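Local coordinates for putative secreted protein (Streptomyces sp. SirexAA-E, PDB 4PEY), which hydrolyses laminarin and laminarioligosaccharides as a secreted exo-beta-1,3-glucanase of glycoside hydrolase family 55, releasing glucose and laminaribiose, at residues A[85-96]-A[115-126]; A[35-46]-A[68-76]. The protein carries 1 engineered substitution. All coordinates share one frame; numbering follows the deposited sequence. Where two conformers were deposited one is given.

In the fold
From the N terminus, helix 34-45 comes first, and contact 2 sets it along strand 67-70 and the turn at 72-75, closing a loop of 21 residues between its segments. The chain runs on through strand 75-79 into strand 87-94, where contact 1 opens; an 18-residue excursion then returns as strands 116-118 and 123-125. The two loops follow in series, neither nested nor crossed. Their centres lie about 15 Å apart, and strands 67-70 and 87-94, neighbours in the same parallel array, join them: T94 OG1 is 2.7 Å from N68 OD1. Both contacts reach the glucose of chain B, so the helix, successive strands and a glycan pocket are tied together.

Contact 1 of 2, residues A[85-96]-A[115-126]. With BGC (beta-D-glucopyranose), chain C; BGC (beta-D-glucopyranose), chain B; BGC (beta-D-glucopyranose), chain D.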
loop_
_atom_site.group_PDB
_atom_site.type_symbol
_atom_site.label_atom_id
_atom_site.label_comp_id
_atom_site.label_asym_id
_atom_site.label_seq_id
_atom_site.Cartn_x
_atom_site.Cartn_y
_atom_site.Cartn_z
ATOM N N ASP A 85 7.466 -9.123 -19.913
ATOM C CA ASP A 85 7.472 -8.970 -21.367
ATOM C C ASP A 85 6.748 -10.118 -22.076
ATOM O O ASP A 85 6.570 -10.076 -23.288
ATOM C CB ASP A 85 8.907 -8.837 -21.887
ATOM C CG ASP A 85 9.541 -7.510 -21.496
ATOM O OD1 ASP A 85 9.054 -6.454 -21.964
ATOM O OD2 ASP A 85 10.512 -7.514 -20.712
ATOM N N ASP A 86 6.309 -11.128 -21.323
ATOM C CA ASP A 86 5.502 -12.199 -21.906
ATOM C C ASP A 86 4.112 -11.702 -22.287
ATOM O O ASP A 86 3.444 -12.304 -23.126
ATOM C CB ASP A 86 5.361 -13.379 -20.944
ATOM C CG ASP A 86 6.676 -14.072 -20.669
ATOM O OD1 ASP A 86 7.624 -13.912 -21.466
ATOM O OD2 ASP A 86 6.752 -14.794 -19.655
ATOM N N THR A 87 3.682 -10.607 -21.666
ATOM C CA THR A 87 2.357 -10.050 -21.928
ATOM C C THR A 87 2.509 -8.577 -22.260
ATOM O O THR A 87 2.689 -7.751 -21.365
ATOM C CB THR A 87 1.402 -10.222 -20.720
ATOM O OG1 THR A 87 1.497 -11.566 -20.229
ATOM C CG2 THR A 87 -0.036 -9.957 -21.133
ATOM N N THR A 88 2.441 -8.256 -23.548
ATOM C CA THR A 88 2.773 -6.921 -24.017
ATOM C C THR A 88 1.552 -6.215 -24.599
ATOM O O THR A 88 0.831 -6.777 -25.425
ATOM C CB THR A 88 3.892 -6.971 -25.082
ATOM O OG1 THR A 88 5.087 -7.508 -24.497
ATOM C CG2 THR A 88 4.191 -5.574 -25.622
ATOM N N PHE A 89 1.325 -4.986 -24.146
ATOM C CA PHE A 89 0.296 -4.119 -24.715
ATOM C C PHE A 89 0.936 -3.123 -25.659
ATOM O O PHE A 89 1.822 -2.363 -25.247
ATOM C CB PHE A 89 -0.452 -3.305 -23.645
ATOM C CG PHE A 89 -1.410 -4.093 -22.781
ATOM C CD1 PHE A 89 -1.497 -5.474 -22.849
ATOM C CD2 PHE A 89 -2.228 -3.418 -21.886
ATOM C CE1 PHE A 89 -2.392 -6.171 -22.039
ATOM C CE2 PHE A 89 -3.116 -4.101 -21.073
ATOM C CZ PHE A 89 -3.198 -5.479 -21.147
ATOM N N ASN A 90 0.500 -3.112 -26.913
ATOM C CA ASN A 90 0.726 -1.952 -27.751
ATOM C C ASN A 90 -0.423 -1.014 -27.446
ATOM O O ASN A 90 -1.522 -1.125 -28.000
ATOM C CB ASN A 90 0.825 -2.344 -29.218
ATOM C CG ASN A 90 2.079 -3.130 -29.492
ATOM O OD1 ASN A 90 3.161 -2.757 -29.023
ATOM N ND2 ASN A 90 1.946 -4.245 -30.196
ATOM N N GLY A 91 -0.166 -0.134 -26.485
ATOM C CA GLY A 91 -1.212 0.647 -25.861
ATOM C C GLY A 91 -0.870 0.942 -24.416
ATOM O O GLY A 91 0.301 0.913 -24.038
ATOM N N ASP A 92 -1.900 1.204 -23.608
ATOM C CA ASP A 92 -1.719 1.848 -22.316
ATOM C C ASP A 92 -2.515 1.183 -21.202
ATOM O O ASP A 92 -3.558 0.561 -21.444
ATOM C CB ASP A 92 -2.138 3.324 -22.389
ATOM C CG ASP A 92 -1.293 4.143 -23.361
ATOM O OD1 ASP A 92 -1.226 3.798 -24.566
ATOM O OD2 ASP A 92 -0.710 5.155 -22.918
ATOM N N VAL A 93 -2.018 1.337 -19.981
ATOM C CA VAL A 93 -2.800 1.074 -18.782
ATOM C C VAL A 93 -2.915 2.425 -18.075
ATOM O O VAL A 93 -1.960 2.914 -17.465
ATOM C CB VAL A 93 -2.148 0.001 -17.883
ATOM C CG1 VAL A 93 -2.877 -0.101 -16.564
ATOM C CG2 VAL A 93 -2.159 -1.352 -18.589
ATOM N N THR A 94 -4.083 3.040 -18.211
ATOM C CA THR A 94 -4.267 4.449 -17.889
ATOM C C THR A 94 -5.071 4.701 -16.626
ATOM O O THR A 94 -6.158 4.144 -16.464
ATOM C CB THR A 94 -4.978 5.163 -19.054
ATOM O OG1 THR A 94 -4.160 5.074 -20.229
ATOM C CG2 THR A 94 -5.271 6.637 -18.726
ATOM N N VAL A 95 -4.545 5.544 -15.740
ATOM C CA VAL A 95 -5.376 6.180 -14.727
ATOM C C VAL A 95 -5.266 7.698 -14.876
ATOM O O VAL A 95 -4.160 8.255 -14.903
ATOM C CB VAL A 95 -4.987 5.760 -13.290
ATOM C CG1 VAL A 95 -5.825 6.512 -12.263
ATOM C CG2 VAL A 95 -5.161 4.255 -13.095
ATOM N N ASP A 96 -6.416 8.359 -15.000
ATOM C CA ASP A 96 -6.474 9.820 -15.077
ATOM C C ASP A 96 -7.565 10.274 -14.107
ATOM O O ASP A 96 -8.160 9.447 -13.401
ATOM C CB ASP A 96 -6.743 10.297 -16.515
ATOM C CG ASP A 96 -6.289 11.745 -16.773
ATOM O OD1 ASP A 96 -5.919 12.480 -15.828
ATOM O OD2 ASP A 96 -6.333 12.165 -17.949
ATOM N N LEU A 115 3.015 -6.673 -16.656
ATOM C CA LEU A 115 2.749 -6.332 -18.051
ATOM C C LEU A 115 3.888 -5.512 -18.628
ATOM O O LEU A 115 4.545 -4.752 -17.904
ATOM C CB LEU A 115 1.450 -5.526 -18.188
ATOM C CG LEU A 115 0.128 -6.204 -17.841
ATOM C CD1 LEU A 115 -0.943 -5.162 -17.604
ATOM C CD2 LEU A 115 -0.284 -7.142 -18.962
ATOM N N ALA A 116 4.100 -5.644 -19.936
ATOM C CA ALA A 116 4.952 -4.710 -20.670
ATOM C C ALA A 116 4.059 -3.757 -21.467
ATOM O O ALA A 116 3.080 -4.190 -22.090
ATOM C CB ALA A 116 5.919 -5.447 -21.591
ATOM N N LEU A 117 4.372 -2.463 -21.415
ATOM C CA LEU A 117 3.557 -1.442 -22.076
ATOM C C LEU A 117 4.358 -0.688 -23.129
ATOM O O LEU A 117 5.487 -0.251 -22.875
ATOM C CB LEU A 117 3.003 -0.441 -21.062
ATOM C CG LEU A 117 2.260 -1.012 -19.861
ATOM C CD1 LEU A 117 1.807 0.132 -18.965
ATOM C CD2 LEU A 117 1.070 -1.860 -20.293
ATOM N N ASN A 118 3.756 -0.547 -24.304
ATOM C CA ASN A 118 4.288 0.256 -25.400
ATOM C C ASN A 118 3.300 1.404 -25.637
ATOM O O ASN A 118 2.443 1.312 -26.520
ATOM C CB ASN A 118 4.467 -0.612 -26.659
ATOM C CG ASN A 118 5.126 0.130 -27.810
ATOM O OD1 ASN A 118 5.856 1.105 -27.611
ATOM N ND2 ASN A 118 4.885 -0.346 -29.030
ATOM N N PRO A 119 3.374 2.467 -24.805
ATOM C CA PRO A 119 2.294 3.472 -24.777
ATOM C C PRO A 119 2.166 4.259 -26.082
ATOM O O PRO A 119 3.184 4.577 -26.712
ATOM C CB PRO A 119 2.684 4.388 -23.606
ATOM C CG PRO A 119 4.152 4.189 -23.428
ATOM C CD PRO A 119 4.433 2.759 -23.822
ATOM N N VAL A 120 0.931 4.588 -26.461
ATOM C CA VAL A 120 0.667 5.086 -27.812
ATOM C C VAL A 120 1.355 6.429 -28.122
ATOM O O VAL A 120 1.751 6.662 -29.263
ATOM C CB VAL A 120 -0.866 5.200 -28.082
ATOM C CG1 VAL A 120 -1.487 6.327 -27.288
ATOM C CG2 VAL A 120 -1.141 5.394 -29.567
ATOM N N ASN A 121 1.520 7.310 -27.134
ATOM C CA ASN A 121 2.224 8.568 -27.421
ATOM C C ASN A 121 3.636 8.583 -26.845
ATOM O O ASN A 121 4.280 9.635 -26.771
ATOM C CB ASN A 121 1.419 9.798 -26.931
ATOM C CG ASN A 121 1.448 10.002 -25.412
ATOM O OD1 ASN A 121 2.124 9.295 -24.671
ATOM N ND2 ASN A 121 0.703 11.003 -24.951
ATOM N N GLY A 122 4.109 7.407 -26.445
ATOM C CA GLY A 122 5.435 7.277 -25.872
ATOM C C GLY A 122 5.460 7.350 -24.355
ATOM O O GLY A 122 6.493 7.071 -23.735
ATOM N N THR A 123 4.330 7.719 -23.750
ATOM C CA THR A 123 4.257 7.877 -22.297
ATOM C C THR A 123 2.973 7.290 -21.737
ATOM O O THR A 123 1.881 7.629 -22.191
ATOM C CB THR A 123 4.354 9.368 -21.888
ATOM O OG1 THR A 123 5.592 9.911 -22.363
ATOM C CG2 THR A 123 4.295 9.524 -20.377
ATOM N N ASN A 124 3.106 6.410 -20.747
ATOM C CA ASN A 124 1.950 5.859 -20.053
ATOM C C ASN A 124 1.574 6.751 -18.877
ATOM O O ASN A 124 2.459 7.186 -18.147
ATOM C CB ASN A 124 2.246 4.440 -19.552
ATOM C CG ASN A 124 0.998 3.702 -19.136
ATOM O OD1 ASN A 124 0.296 3.142 -19.977
ATOM N ND2 ASN A 124 0.707 3.699 -17.835
ATOM N N ARG A 125 0.282 7.015 -18.675
ATOM C CA ARG A 125 -0.151 7.832 -17.541
ATOM C C ARG A 125 -0.775 6.982 -16.440
ATOM O O ARG A 125 -1.791 6.306 -16.660
ATOM C CB ARG A 125 -1.151 8.909 -17.976
ATOM C CG ARG A 125 -1.529 9.855 -16.832
ATOM C CD ARG A 125 -2.760 10.695 -17.148
ATOM N NE ARG A 125 -2.672 11.322 -18.463
ATOM C CZ ARG A 125 -2.008 12.444 -18.716
ATOM N NH1 ARG A 125 -1.990 12.939 -19.946
ATOM N NH2 ARG A 125 -1.360 13.071 -17.741
ATOM N N TRP A 126 -0.166 7.029 -15.255
ATOM C CA TRP A 126 -0.648 6.307 -14.067
ATOM C C TRP A 126 -0.844 7.332 -12.945
ATOM O O TRP A 126 -0.035 7.431 -12.015
ATOM C CB TRP A 126 0.343 5.195 -13.677
ATOM C CG TRP A 126 -0.060 4.270 -12.543
ATOM C CD1 TRP A 126 0.463 4.247 -11.278
ATOM C CD2 TRP A 126 -1.040 3.220 -12.588
ATOM N NE1 TRP A 126 -0.134 3.261 -10.533
ATOM C CE2 TRP A 126 -1.063 2.616 -11.308
ATOM C CE3 TRP A 126 -1.902 2.735 -13.579
ATOM C CZ2 TRP A 126 -1.917 1.552 -10.996
ATOM C CZ3 TRP A 126 -2.746 1.672 -13.267
ATOM C CH2 TRP A 126 -2.750 1.099 -11.982
HETATM C C2 BGC C . -4.200 8.922 -21.467
HETATM C C3 BGC C . -2.949 9.198 -22.293
HETATM C C4 BGC C . -2.930 8.355 -23.570
HETATM C C5 BGC C . -4.266 8.446 -24.303
HETATM C C6 BGC C . -4.333 7.464 -25.467
HETATM C C1 BGC C . -5.434 9.059 -22.349
HETATM O O2 BGC C . -4.278 9.823 -20.374
HETATM O O3 BGC C . -1.815 8.926 -21.509
HETATM O O4 BGC C . -1.899 8.804 -24.428
HETATM O O5 BGC C . -5.331 8.153 -23.426
HETATM O O6 BGC C . -5.341 7.858 -26.371
HETATM C C2 BGC B . -7.957 10.252 -20.623
HETATM C C3 BGC B . -7.678 9.496 -21.911
HETATM C C4 BGC B . -8.937 8.767 -22.363
HETATM C C5 BGC B . -10.131 9.716 -22.420
HETATM C C6 BGC B . -11.408 8.932 -22.716
HETATM C C1 BGC B . -9.142 11.187 -20.842
HETATM O O2 BGC B . -6.810 10.976 -20.225
HETATM O O3 BGC B . -6.644 8.561 -21.688
HETATM O O4 BGC B . -8.723 8.184 -23.630
HETATM O O5 BGC B . -10.276 10.419 -21.200
HETATM O O6 BGC B . -12.499 9.821 -22.798
HETATM C C2 BGC D . -9.525 13.949 -18.515
HETATM C C3 BGC D . -10.138 13.048 -19.578
HETATM C C4 BGC D . -11.642 12.877 -19.366
HETATM C C5 BGC D . -12.323 14.228 -19.165
HETATM C C6 BGC D . -13.819 14.053 -18.867
HETATM C C1 BGC D . -10.318 15.234 -18.321
HETATM O O1 BGC D . -9.796 15.884 -17.174
HETATM O O2 BGC D . -8.191 14.249 -18.881
HETATM O O3 BGC D . -9.484 11.797 -19.516
HETATM O O4 BGC D . -12.203 12.221 -20.487
HETATM O O5 BGC D . -11.696 14.948 -18.117
HETATM O O6 BGC D . -14.015 13.198 -17.753
HETATM O O HOH W 1 -1.654 6.319 -20.709
HETATM O O HOH W 2 0.173 7.104 -24.401
#
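With CG anti to the backbone N (chi1 -166°), N124 extends its amide to V93 and grips that residue at both ends. N124 OD1 accepts from V93 N at 2.9 Å, in the carbonyl plane and on a lone pair, while N124 ND2 donates to V93 O at 2.8 Å; the pair of bonds fixes the rotation of the amide. An alanine in place of N124 would remove both bonds and would probably leave V93 N and O without these mates, where the axes of strands 92-94 and 123-125 approach to 6.0 Å. D92, its CG beside its own backbone N (chi1 -63°), turns OD1 to the V120 N-H, which meets it on the syn side at 3.0 Å. D92 OD2 takes a proton from one water, which also meets O3 of the chain C glucose, and lies close to a second water that reaches O4.

Upstream, the alternating bonds A116 N to T87 O and F89 N to A116 O, with strands 87-89 and 116-118 at 22°, are the parallel pairing of successive beta-helix coils. G91, at a corner between two faces, has backbone angles that call for glycine. Inside, V93 CG2 packs on L117 CD2 (3.7 Å) and V95 CG2 on W126 CZ3 (3.5 Å).

At the sugar end, in the conformer described, R125 NE donates to O2 of the chain C glucose at 2.9 Å, in the guanidinium plane, and R125 NH2 is held by A146 O. D96 OD2 accepts from O2 of the chain B glucose at 2.6 Å and from O2 of the chain D glucose; its salt bridge to R125 NE is long and out of plane.

Contact 2 of 2, residues A[35-46]-A[68-76]; sequences QGKVDEVFRKQE and NAQIGFYTS. With BGC (beta-D-glucopyranose), chain B.
F42 and Q70 meet with the ring lying under the glutamine chain: Q70 CB stands 3.6 Å from the F42 ring centroid and only 6° off its normal, a CH-pi contact over the face. Beyond CB the Q70 chain runs extended, and its amide is tilted 34° to the ring, with Q70 OE1 3.5 Å from F42 CE2. The opposite face of the ring carries E46 CB, offset toward the rim, and G72 N lies at the edge in the ring plane. The absence of a side chain at G72 lets the backbones come close; a CB there would clash with Q45 C and E46 N.

At the start of the helix segment, Q35 is bent at chi2, bringing its amide to the backbone of N68. Q35 OE1 takes the N68 N-H at 2.7 Å on a lone pair in the carbonyl plane; Q35 NE2 gives to N68 O at 3.0 Å from above that carbonyl's plane. Both bonds are nearly straight, and together they fix the amide. A second, weak hold comes from D39; D39 OD1 accepts from a water that is itself bound by Q70 NE2, and a second water, at Q70 N, sits close to the same oxygen.

At the far end the grip is shared between side chain and backbone: Q45, also bent at chi2, donates from NE2 to F73 O at 3.0 Å, and its main-chain O accepts from F73 N and also lies at the edge of the F73 ring in its plane. Between the two ends V38 CG1 packs on A69 CB.

Helix 35-45 and strand 68-70 run at 21° with axes 7.9 Å apart, so the helix flanks the beta-helix strand whose N68 and Q70 line the pocket of the chain B glucose.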
loop_
_atom_site.group_PDB
_atom_site.type_symbol
_atom_site.label_atom_id
_atom_site.label_comp_id
_atom_site.label_asym_id
_atom_site.label_seq_id
_atom_site.Cartn_x
_atom_site.Cartn_y
_atom_site.Cartn_z
ATOM N N GLN A 35 -11.236 -4.205 -26.021
ATOM C CA GLN A 35 -11.372 -2.791 -25.687
ATOM C C GLN A 35 -12.782 -2.477 -25.191
ATOM O O GLN A 35 -12.954 -1.769 -24.196
ATOM C CB GLN A 35 -11.027 -1.910 -26.890
ATOM C CG GLN A 35 -11.111 -0.420 -26.573
ATOM C CD GLN A 35 -10.036 0.030 -25.596
ATOM O OE1 GLN A 35 -8.854 0.037 -25.927
ATOM N NE2 GLN A 35 -10.442 0.406 -24.391
ATOM N N GLY A 36 -13.783 -3.024 -25.871
ATOM C CA GLY A 36 -15.165 -2.827 -25.468
ATOM C C GLY A 36 -15.438 -3.370 -24.075
ATOM O O GLY A 36 -16.125 -2.739 -23.271
ATOM N N LYS A 37 -14.893 -4.547 -23.788
ATOM C CA LYS A 37 -15.105 -5.188 -22.497
ATOM C C LYS A 37 -14.446 -4.421 -21.358
ATOM O O LYS A 37 -15.043 -4.240 -20.294
ATOM C CB LYS A 37 -14.595 -6.631 -22.542
ATOM C CG LYS A 37 -15.487 -7.517 -23.389
ATOM C CD LYS A 37 -14.811 -8.803 -23.834
ATOM C CE LYS A 37 -15.742 -9.590 -24.755
ATOM N NZ LYS A 37 -15.071 -10.761 -25.377
ATOM N N VAL A 38 -13.219 -3.958 -21.580
ATOM C CA VAL A 38 -12.508 -3.210 -20.551
ATOM C C VAL A 38 -13.138 -1.821 -20.354
ATOM O O VAL A 38 -13.198 -1.311 -19.236
ATOM C CB VAL A 38 -11.005 -3.107 -20.899
ATOM C CG1 VAL A 38 -10.281 -2.161 -19.964
ATOM C CG2 VAL A 38 -10.374 -4.489 -20.849
ATOM N N ASP A 39 -13.647 -1.232 -21.434
ATOM C CA ASP A 39 -14.354 0.045 -21.338
ATOM C C ASP A 39 -15.662 -0.098 -20.558
ATOM O O ASP A 39 -16.055 0.809 -19.823
ATOM C CB ASP A 39 -14.650 0.620 -22.728
ATOM C CG ASP A 39 -13.452 1.309 -23.350
ATOM O OD1 ASP A 39 -12.500 1.648 -22.612
ATOM O OD2 ASP A 39 -13.475 1.526 -24.584
ATOM N N GLU A 40 -16.342 -1.229 -20.725
ATOM C CA GLU A 40 -17.583 -1.462 -19.994
ATOM C C GLU A 40 -17.321 -1.478 -18.487
ATOM O O GLU A 40 -18.064 -0.872 -17.710
ATOM C CB GLU A 40 -18.246 -2.771 -20.434
ATOM C CG GLU A 40 -19.511 -3.085 -19.657
ATOM C CD GLU A 40 -20.230 -4.323 -20.157
ATOM O OE1 GLU A 40 -19.575 -5.194 -20.776
ATOM O OE2 GLU A 40 -21.455 -4.424 -19.926
ATOM N N VAL A 41 -16.259 -2.171 -18.084
ATOM C CA VAL A 41 -15.869 -2.211 -16.680
ATOM C C VAL A 41 -15.518 -0.804 -16.194
ATOM O O VAL A 41 -15.961 -0.382 -15.128
ATOM C CB VAL A 41 -14.670 -3.169 -16.449
ATOM C CG1 VAL A 41 -14.181 -3.093 -15.005
ATOM C CG2 VAL A 41 -15.061 -4.605 -16.802
ATOM N N PHE A 42 -14.737 -0.072 -16.986
ATOM C CA PHE A 42 -14.341 1.278 -16.588
ATOM C C PHE A 42 -15.540 2.207 -16.404
ATOM O O PHE A 42 -15.584 2.965 -15.433
ATOM C CB PHE A 42 -13.375 1.901 -17.602
ATOM C CG PHE A 42 -12.948 3.300 -17.232
ATOM C CD1 PHE A 42 -12.223 3.525 -16.071
ATOM C CD2 PHE A 42 -13.299 4.386 -18.023
ATOM C CE1 PHE A 42 -11.828 4.807 -15.715
ATOM C CE2 PHE A 42 -12.906 5.671 -17.675
ATOM C CZ PHE A 42 -12.175 5.884 -16.518
ATOM N N ARG A 43 -16.509 2.156 -17.320
ATOM C CA ARG A 43 -17.686 3.022 -17.203
ATOM C C ARG A 43 -18.400 2.789 -15.873
ATOM O O ARG A 43 -18.840 3.739 -15.223
ATOM C CB ARG A 43 -18.661 2.801 -18.367
ATOM C CG ARG A 43 -18.194 3.385 -19.700
ATOM C CD ARG A 43 -19.338 3.489 -20.720
ATOM N NE ARG A 43 -19.966 2.198 -21.000
ATOM C CZ ARG A 43 -19.536 1.333 -21.916
ATOM N NH1 ARG A 43 -20.177 0.185 -22.100
ATOM N NH2 ARG A 43 -18.465 1.612 -22.650
ATOM N N LYS A 44 -18.487 1.526 -15.462
ATOM C CA LYS A 44 -19.124 1.184 -14.196
ATOM C C LYS A 44 -18.279 1.568 -12.983
ATOM O O LYS A 44 -18.828 1.913 -11.937
ATOM C CB LYS A 44 -19.440 -0.315 -14.142
ATOM C CG LYS A 44 -20.565 -0.734 -15.068
ATOM C CD LYS A 44 -20.871 -2.219 -14.941
ATOM C CE LYS A 44 -19.692 -3.081 -15.371
ATOM N NZ LYS A 44 -20.055 -4.531 -15.420
ATOM N N GLN A 45 -16.951 1.521 -13.121
ATOM C CA GLN A 45 -16.060 1.670 -11.965
ATOM C C GLN A 45 -15.395 3.036 -11.834
ATOM O O GLN A 45 -14.833 3.349 -10.783
ATOM C CB GLN A 45 -14.965 0.598 -11.998
ATOM C CG GLN A 45 -15.496 -0.807 -11.756
ATOM C CD GLN A 45 -16.352 -0.874 -10.505
ATOM O OE1 GLN A 45 -17.583 -0.937 -10.571
ATOM N NE2 GLN A 45 -15.708 -0.831 -9.354
ATOM N N GLU A 46 -15.466 3.841 -12.893
ATOM C CA GLU A 46 -14.781 5.134 -12.940
ATOM C C GLU A 46 -14.995 6.005 -11.694
ATOM O O GLU A 46 -14.031 6.497 -11.101
ATOM C CB GLU A 46 -15.227 5.914 -14.183
ATOM C CG GLU A 46 -14.588 7.286 -14.305
ATOM C CD GLU A 46 -14.991 7.999 -15.577
ATOM O OE1 GLU A 46 -16.017 7.627 -16.181
ATOM O OE2 GLU A 46 -14.283 8.940 -15.976
ATOM N N ASN A 68 -6.422 0.728 -24.849
ATOM C CA ASN A 68 -6.241 1.725 -23.809
ATOM C C ASN A 68 -7.098 1.276 -22.650
ATOM O O ASN A 68 -8.307 1.525 -22.613
ATOM C CB ASN A 68 -6.624 3.140 -24.275
ATOM C CG ASN A 68 -6.344 4.200 -23.211
ATOM O OD1 ASN A 68 -5.678 3.927 -22.203
ATOM N ND2 ASN A 68 -6.850 5.412 -23.428
ATOM N N ALA A 69 -6.476 0.554 -21.728
ATOM C CA ALA A 69 -7.193 0.008 -20.587
ATOM C C ALA A 69 -7.246 1.052 -19.484
ATOM O O ALA A 69 -6.278 1.224 -18.737
ATOM C CB ALA A 69 -6.524 -1.284 -20.094
ATOM N N GLN A 70 -8.366 1.765 -19.396
ATOM C CA GLN A 70 -8.547 2.741 -18.332
ATOM C C GLN A 70 -8.993 2.000 -17.092
ATOM O O GLN A 70 -9.928 1.192 -17.145
ATOM C CB GLN A 70 -9.569 3.811 -18.720
ATOM C CG GLN A 70 -9.113 4.711 -19.865
ATOM C CD GLN A 70 -10.120 5.801 -20.175
ATOM O OE1 GLN A 70 -10.181 6.821 -19.489
ATOM N NE2 GLN A 70 -10.921 5.587 -21.213
ATOM N N ILE A 71 -8.325 2.280 -15.977
ATOM C CA ILE A 71 -8.527 1.542 -14.739
ATOM C C ILE A 71 -9.273 2.391 -13.712
ATOM O O ILE A 71 -8.758 3.419 -13.260
ATOM C CB ILE A 71 -7.174 1.078 -14.158
ATOM C CG1 ILE A 71 -6.346 0.364 -15.242
ATOM C CG2 ILE A 71 -7.387 0.206 -12.934
ATOM C CD1 ILE A 71 -7.031 -0.843 -15.886
ATOM N N GLY A 72 -10.497 1.974 -13.370
ATOM C CA GLY A 72 -11.290 2.652 -12.357
ATOM C C GLY A 72 -11.103 2.075 -10.967
ATOM O O GLY A 72 -10.131 1.359 -10.718
ATOM N N PHE A 73 -12.025 2.386 -10.058
ATOM C CA PHE A 73 -11.968 1.860 -8.699
ATOM C C PHE A 73 -12.090 0.336 -8.677
ATOM O O PHE A 73 -12.759 -0.249 -9.529
ATOM C CB PHE A 73 -13.078 2.465 -7.833
ATOM C CG PHE A 73 -12.824 3.892 -7.426
ATOM C CD1 PHE A 73 -13.323 4.948 -8.180
ATOM C CD2 PHE A 73 -12.058 4.175 -6.296
ATOM C CE1 PHE A 73 -13.082 6.263 -7.802
ATOM C CE2 PHE A 73 -11.812 5.480 -5.911
ATOM C CZ PHE A 73 -12.322 6.529 -6.665
ATOM N N TYR A 74 -11.436 -0.280 -7.692
ATOM C CA TYR A 74 -11.542 -1.718 -7.412
ATOM C C TYR A 74 -11.349 -2.574 -8.656
ATOM O O TYR A 74 -12.038 -3.576 -8.858
ATOM C CB TYR A 74 -12.891 -2.049 -6.766
ATOM C CG TYR A 74 -13.233 -1.193 -5.571
ATOM C CD1 TYR A 74 -12.563 -1.344 -4.357
ATOM C CD2 TYR A 74 -14.227 -0.226 -5.656
ATOM C CE1 TYR A 74 -12.886 -0.554 -3.255
ATOM C CE2 TYR A 74 -14.550 0.572 -4.569
ATOM C CZ TYR A 74 -13.881 0.401 -3.372
ATOM O OH TYR A 74 -14.220 1.203 -2.306
ATOM N N THR A 75 -10.378 -2.181 -9.470
ATOM C CA THR A 75 -10.032 -2.917 -10.669
ATOM C C THR A 75 -8.541 -3.237 -10.627
ATOM O O THR A 75 -7.722 -2.331 -10.484
ATOM C CB THR A 75 -10.375 -2.107 -11.943
ATOM O OG1 THR A 75 -11.775 -1.788 -11.942
ATOM C CG2 THR A 75 -10.064 -2.906 -13.177
ATOM N N SER A 76 -8.196 -4.522 -10.717
ATOM C CA SER A 76 -6.807 -4.924 -10.903
ATOM C C SER A 76 -6.608 -5.325 -12.355
ATOM O O SER A 76 -7.523 -5.858 -12.991
ATOM C CB SER A 76 -6.421 -6.089 -9.982
ATOM O OG SER A 76 -7.223 -7.234 -10.225
HETATM C C2 BGC B . -7.957 10.252 -20.623
HETATM C C3 BGC B . -7.678 9.496 -21.911
HETATM C C4 BGC B . -8.937 8.767 -22.363
HETATM C C5 BGC B . -10.131 9.716 -22.420
HETATM C C6 BGC B . -11.408 8.932 -22.716
HETATM C C1 BGC B . -9.142 11.187 -20.842
HETATM O O2 BGC B . -6.810 10.976 -20.225
HETATM O O3 BGC B . -6.644 8.561 -21.688
HETATM O O4 BGC B . -8.723 8.184 -23.630
HETATM O O5 BGC B . -10.276 10.419 -21.200
HETATM O O6 BGC B . -12.499 9.821 -22.798
HETATM O O HOH W 3 -11.421 -1.140 -16.765
HETATM O O HOH W 4 -10.951 1.015 -20.475
HETATM O O HOH W 5 -10.324 3.444 -23.194
#